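Local coordinates for protein thymine dioxygenase (Neurospora crassa, PDB 5C3Q) that binds thymine and 2-oxoglutarate beside a metal ion and probably oxidises the thymine methyl group as an iron-dependent dioxygenase of the double-stranded beta-helix fold, at residues R60-N65 / K148-N153; S67-K72 / Q141-G146. All coordinates share one frame; numbering follows the deposited sequence.

Contact 1. Residues R60-N65 / K148-N153; sequences REHVFN and KSTMNN. With EDO (1,2-ethanediol), chain L.
His-62 reaches across to Thr-150 and makes the polar bond of this helix pair: NE2 donates to OG1 at 3.2 Å. With an N-H...O angle of 137° and the hydroxyl tilted out of the imidazole plane, the bond is far from straight. The ring gets there because CG stands anti to the backbone N (chi1 174°). Thr-150 OG1 has its stronger partner one helical turn back, the carbonyl O of Gly-146, so the hydroxyl serves two polar neighbours. Its methyl does the apolar work, with CG2 lying 3.7 Å from CG2 of Val-63 as the two side chains run past each other in opposite directions. The other branch of Val-63 faces Met-151, where CG1 is 4.0 Å from CE. A bend at chi2 of the methionine folds SD and CE back, setting CE 3.6 Å from the carbonyl O of Val-63.

Arg-60 points elsewhere: its extended chain carries NH2 to the backbone O of Thr-251 and, 2.8 Å away at the guanidinium edge, to O1 of an ethanediol probably left from crystallisation. Shortened to an alanine, this position would probably leave the Thr-251 carbonyl and the ethanediol without this donor and uncover part of Phe-226, on which the arginine chain rests.

The axes of 60-65 and 148-153 pass 10.1 Å apart, with 130° between their N-to-C directions, a steep crossing nearer to perpendicular than to antiparallel. Behind helix 57-71, Val-63 and Phe-64 touch Ile-291 of strand 284-295, and Phe-64 also meets Phe-226 of strand 222-227; helix 147-173 therefore packs against a helix that itself lies on the main sheet.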
# COMPACT_ATOMS: atom_id res chain seq x y z
N ARG A 60 4.62 7.42 14.75
CA ARG A 60 3.85 6.34 14.12
C ARG A 60 2.82 5.75 15.08
O ARG A 60 1.68 5.51 14.71
CB ARG A 60 4.78 5.23 13.61
CG ARG A 60 4.06 3.93 13.26
CD ARG A 60 5.05 2.89 12.76
NE ARG A 60 4.43 1.59 12.51
CZ ARG A 60 5.04 0.55 11.93
NH1 ARG A 60 4.39 -0.59 11.75
NH2 ARG A 60 6.31 0.65 11.53
N GLU A 61 3.24 5.52 16.32
CA GLU A 61 2.35 5.01 17.36
C GLU A 61 1.16 5.97 17.59
O GLU A 61 0.02 5.53 17.69
CB GLU A 61 3.13 4.81 18.66
CG GLU A 61 2.47 3.87 19.66
CD GLU A 61 3.31 3.67 20.91
OE1 GLU A 61 4.56 3.66 20.81
OE2 GLU A 61 2.72 3.51 22.00
N HIS A 62 1.46 7.26 17.66
CA HIS A 62 0.44 8.30 17.78
C HIS A 62 -0.52 8.30 16.58
O HIS A 62 -1.74 8.39 16.76
CB HIS A 62 1.11 9.68 17.93
CG HIS A 62 0.15 10.83 17.92
ND1 HIS A 62 -0.77 11.03 18.93
CD2 HIS A 62 -0.03 11.83 17.04
CE1 HIS A 62 -1.47 12.12 18.66
NE2 HIS A 62 -1.04 12.63 17.52
N VAL A 63 0.02 8.17 15.38
CA VAL A 63 -0.80 8.13 14.16
C VAL A 63 -1.76 6.94 14.20
O VAL A 63 -2.95 7.09 13.88
CB VAL A 63 0.08 8.10 12.89
CG1 VAL A 63 -0.74 7.75 11.65
CG2 VAL A 63 0.77 9.44 12.69
N PHE A 64 -1.26 5.77 14.61
CA PHE A 64 -2.11 4.58 14.77
C PHE A 64 -3.20 4.78 15.83
O PHE A 64 -4.35 4.39 15.62
CB PHE A 64 -1.28 3.34 15.12
CG PHE A 64 -0.81 2.57 13.92
CD1 PHE A 64 0.29 2.99 13.18
CD2 PHE A 64 -1.48 1.42 13.51
CE1 PHE A 64 0.72 2.29 12.07
CE2 PHE A 64 -1.06 0.71 12.40
CZ PHE A 64 0.04 1.15 11.68
N ASN A 65 -2.84 5.38 16.96
CA ASN A 65 -3.82 5.71 18.00
C ASN A 65 -4.89 6.67 17.49
O ASN A 65 -6.08 6.52 17.79
CB ASN A 65 -3.14 6.32 19.23
CG ASN A 65 -2.32 5.32 20.03
OD1 ASN A 65 -2.68 4.14 20.13
ND2 ASN A 65 -1.23 5.78 20.63
N LYS A 148 -6.85 15.90 11.92
CA LYS A 148 -6.39 16.44 10.64
C LYS A 148 -4.90 16.76 10.65
O LYS A 148 -4.18 16.38 9.73
CB LYS A 148 -7.18 17.70 10.26
CG LYS A 148 -6.73 18.31 8.93
CD LYS A 148 -7.17 19.76 8.78
CE LYS A 148 -8.55 19.86 8.16
NZ LYS A 148 -9.04 21.26 8.17
N SER A 149 -4.46 17.48 11.68
CA SER A 149 -3.06 17.91 11.77
C SER A 149 -2.10 16.73 11.84
O SER A 149 -1.01 16.77 11.27
CB SER A 149 -2.86 18.83 12.98
OG SER A 149 -3.29 18.19 14.17
N THR A 150 -2.50 15.69 12.56
CA THR A 150 -1.72 14.45 12.65
C THR A 150 -1.58 13.78 11.28
O THR A 150 -0.47 13.44 10.87
CB THR A 150 -2.38 13.47 13.64
OG1 THR A 150 -2.35 14.03 14.96
CG2 THR A 150 -1.66 12.12 13.65
N MET A 151 -2.71 13.61 10.59
CA MET A 151 -2.73 12.89 9.32
C MET A 151 -2.06 13.66 8.19
O MET A 151 -1.41 13.06 7.34
CB MET A 151 -4.16 12.52 8.93
CG MET A 151 -4.80 11.50 9.86
SD MET A 151 -3.82 9.99 9.96
CE MET A 151 -4.44 9.26 11.47
N ASN A 152 -2.21 14.99 8.17
CA ASN A 152 -1.51 15.82 7.19
C ASN A 152 0.00 15.80 7.40
O ASN A 152 0.77 15.74 6.44
CB ASN A 152 -2.03 17.26 7.22
CG ASN A 152 -3.33 17.43 6.48
OD1 ASN A 152 -3.69 16.61 5.63
ND2 ASN A 152 -4.06 18.50 6.78
N ASN A 153 0.42 15.84 8.66
CA ASN A 153 1.83 15.70 9.03
C ASN A 153 2.36 14.35 8.55
O ASN A 153 3.39 14.28 7.88
CB ASN A 153 2.00 15.83 10.55
CG ASN A 153 3.45 15.88 10.99
OD1 ASN A 153 4.37 15.76 10.19
ND2 ASN A 153 3.66 16.06 12.28
C1 EDO L . 8.30 3.11 12.92
O1 EDO L . 7.97 2.88 11.54
C2 EDO L . 9.77 3.43 13.02
O2 EDO L . 10.11 4.40 12.03

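Contact 2. Residues S67-K72 / Q141-G146; sequences SAKFFK and QDDLVG
The Phe-70 ring meets Leu-144 obliquely, CD1 lying 4.1 Å from CD2 of the leucine. Elsewhere on its rim, CE1 of Phe-71 lies in the ring plane, while CD2 of Phe-70 sits 3.8 Å above the plane of the Phe-71 ring, over its centre; an edge of one phenyl thus addresses a face of the next residue in the helix. Tyr-123 and Phe-147 also meet the Phe-70 ring, with planes inclined by about 35° and 25°, and Pro-138 touches both Phe-70 and Leu-144.

The second branch of Leu-144 is turned to the helix backbone, CD1 being 3.7 Å from the carbonyl O of Lys-69. Towards solvent, Lys-69 crosses Asp-143 at about a right angle. Its chain, extended beyond CG, lays CD 3.5 Å from Asp-143 O and 4.0 Å from Asp-143 CB. Lys-69 NZ and Asp-143 OD1 remain 4.5 Å apart, too far for a salt bridge, so any attraction is long-range and the observed contact is made by the aliphatic part of the lysine.

Backbone bonds from Leu-144 N to Gln-141 O and from Val-145 N to Asp-142 O define the short 3-10 turn that presents Asp-143 and Leu-144. Gly-146, with positive phi, follows at the N-cap position of helix 147-173. The C-terminal part of helix 57-71 thus packs on the 3-10 turn leading into helix 147-173, in the helical layer flanking the double-stranded beta-helix of this dioxygenase family.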
# COMPACT_ATOMS: atom_id res chain seq x y z
N SER A 67 -5.77 7.02 14.31
CA SER A 67 -6.57 6.24 13.36
C SER A 67 -7.61 5.39 14.09
O SER A 67 -8.77 5.34 13.68
CB SER A 67 -5.68 5.32 12.52
OG SER A 67 -6.45 4.46 11.71
N ALA A 68 -7.19 4.73 15.17
CA ALA A 68 -8.09 3.93 16.00
C ALA A 68 -9.24 4.79 16.54
O ALA A 68 -10.37 4.32 16.66
CB ALA A 68 -7.33 3.27 17.14
N LYS A 69 -8.95 6.04 16.87
CA LYS A 69 -9.97 6.97 17.36
C LYS A 69 -10.99 7.32 16.27
O LYS A 69 -12.17 7.49 16.57
CB LYS A 69 -9.34 8.23 17.95
CG LYS A 69 -8.68 7.99 19.29
CD LYS A 69 -7.84 9.17 19.74
CE LYS A 69 -7.12 8.88 21.05
NZ LYS A 69 -6.59 10.12 21.67
N PHE A 70 -10.55 7.42 15.02
CA PHE A 70 -11.49 7.66 13.92
C PHE A 70 -12.47 6.50 13.75
O PHE A 70 -13.66 6.72 13.61
CB PHE A 70 -10.78 7.90 12.59
CG PHE A 70 -11.73 7.99 11.42
CD1 PHE A 70 -12.34 9.19 11.09
CD2 PHE A 70 -12.04 6.85 10.68
CE1 PHE A 70 -13.22 9.27 10.02
CE2 PHE A 70 -12.92 6.92 9.62
CZ PHE A 70 -13.51 8.13 9.29
N PHE A 71 -11.95 5.28 13.74
CA PHE A 71 -12.80 4.12 13.46
C PHE A 71 -13.76 3.80 14.61
O PHE A 71 -14.77 3.12 14.41
CB PHE A 71 -11.95 2.91 13.05
CG PHE A 71 -11.32 3.06 11.68
CD1 PHE A 71 -12.12 3.06 10.54
CD2 PHE A 71 -9.95 3.24 11.54
CE1 PHE A 71 -11.56 3.21 9.29
CE2 PHE A 71 -9.38 3.39 10.29
CZ PHE A 71 -10.18 3.38 9.16
N LYS A 72 -13.45 4.31 15.80
CA LYS A 72 -14.36 4.23 16.96
C LYS A 72 -15.56 5.17 16.85
O LYS A 72 -16.50 5.05 17.63
CB LYS A 72 -13.61 4.51 18.26
CG LYS A 72 -12.79 3.33 18.76
CD LYS A 72 -11.98 3.69 19.99
CE LYS A 72 -11.44 2.45 20.68
NZ LYS A 72 -10.70 2.78 21.93
N GLN A 141 -13.96 17.12 17.34
CA GLN A 141 -14.43 17.21 18.72
C GLN A 141 -14.02 15.96 19.51
O GLN A 141 -13.82 14.89 18.94
CB GLN A 141 -15.95 17.41 18.78
CG GLN A 141 -16.76 16.29 18.15
CD GLN A 141 -18.25 16.59 18.13
OE1 GLN A 141 -18.84 16.93 19.16
NE2 GLN A 141 -18.87 16.45 16.96
N ASP A 142 -13.89 16.13 20.83
CA ASP A 142 -13.53 15.04 21.73
C ASP A 142 -12.25 14.39 21.17
O ASP A 142 -11.29 15.10 20.87
CB ASP A 142 -14.69 14.04 21.84
CG ASP A 142 -15.98 14.69 22.33
OD1 ASP A 142 -15.95 15.37 23.38
OD2 ASP A 142 -17.02 14.51 21.66
N ASP A 143 -12.25 13.06 21.02
CA ASP A 143 -11.03 12.32 20.69
C ASP A 143 -10.43 12.64 19.32
O ASP A 143 -9.26 12.33 19.07
CB ASP A 143 -11.28 10.80 20.80
CG ASP A 143 -11.07 10.26 22.21
OD1 ASP A 143 -10.78 11.06 23.13
OD2 ASP A 143 -11.18 9.03 22.40
N LEU A 144 -11.21 13.27 18.44
CA LEU A 144 -10.72 13.59 17.09
C LEU A 144 -10.09 14.98 16.97
O LEU A 144 -9.75 15.41 15.87
CB LEU A 144 -11.83 13.41 16.05
CG LEU A 144 -11.95 11.98 15.53
CD1 LEU A 144 -12.72 11.11 16.51
CD2 LEU A 144 -12.59 11.94 14.16
N VAL A 145 -9.93 15.69 18.09
CA VAL A 145 -9.18 16.94 18.08
C VAL A 145 -7.72 16.59 17.80
O VAL A 145 -7.10 15.83 18.54
CB VAL A 145 -9.29 17.71 19.42
CG1 VAL A 145 -8.39 18.93 19.42
CG2 VAL A 145 -10.74 18.12 19.67
N GLY A 146 -7.19 17.14 16.71
CA GLY A 146 -5.83 16.84 16.28
C GLY A 146 -5.76 15.84 15.14
O GLY A 146 -4.68 15.58 14.62

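Overall arrangement
Both contacts draw on helix 57-71, contact 1 through its middle and contact 2 through its C-terminal part, and both meet chain around the start of helix 147-173. Contact 1 is mostly buried, its centre about 17 Å from the centre of the chain; contact 2, its centre about 23 Å from that point, is only partly buried and carries a lysine and an aspartate at its solvent side. Chemistry follows place: contact 1 combines a bent hydrogen bond with methyl and thioether packing, whereas contact 2 has no hydrogen bond between its segments and relies on aromatic and aliphatic groups. Their centres lie 10 Å apart, and Met-151 CE of contact 1 touches Ser-67 N of contact 2 at 3.9 Å.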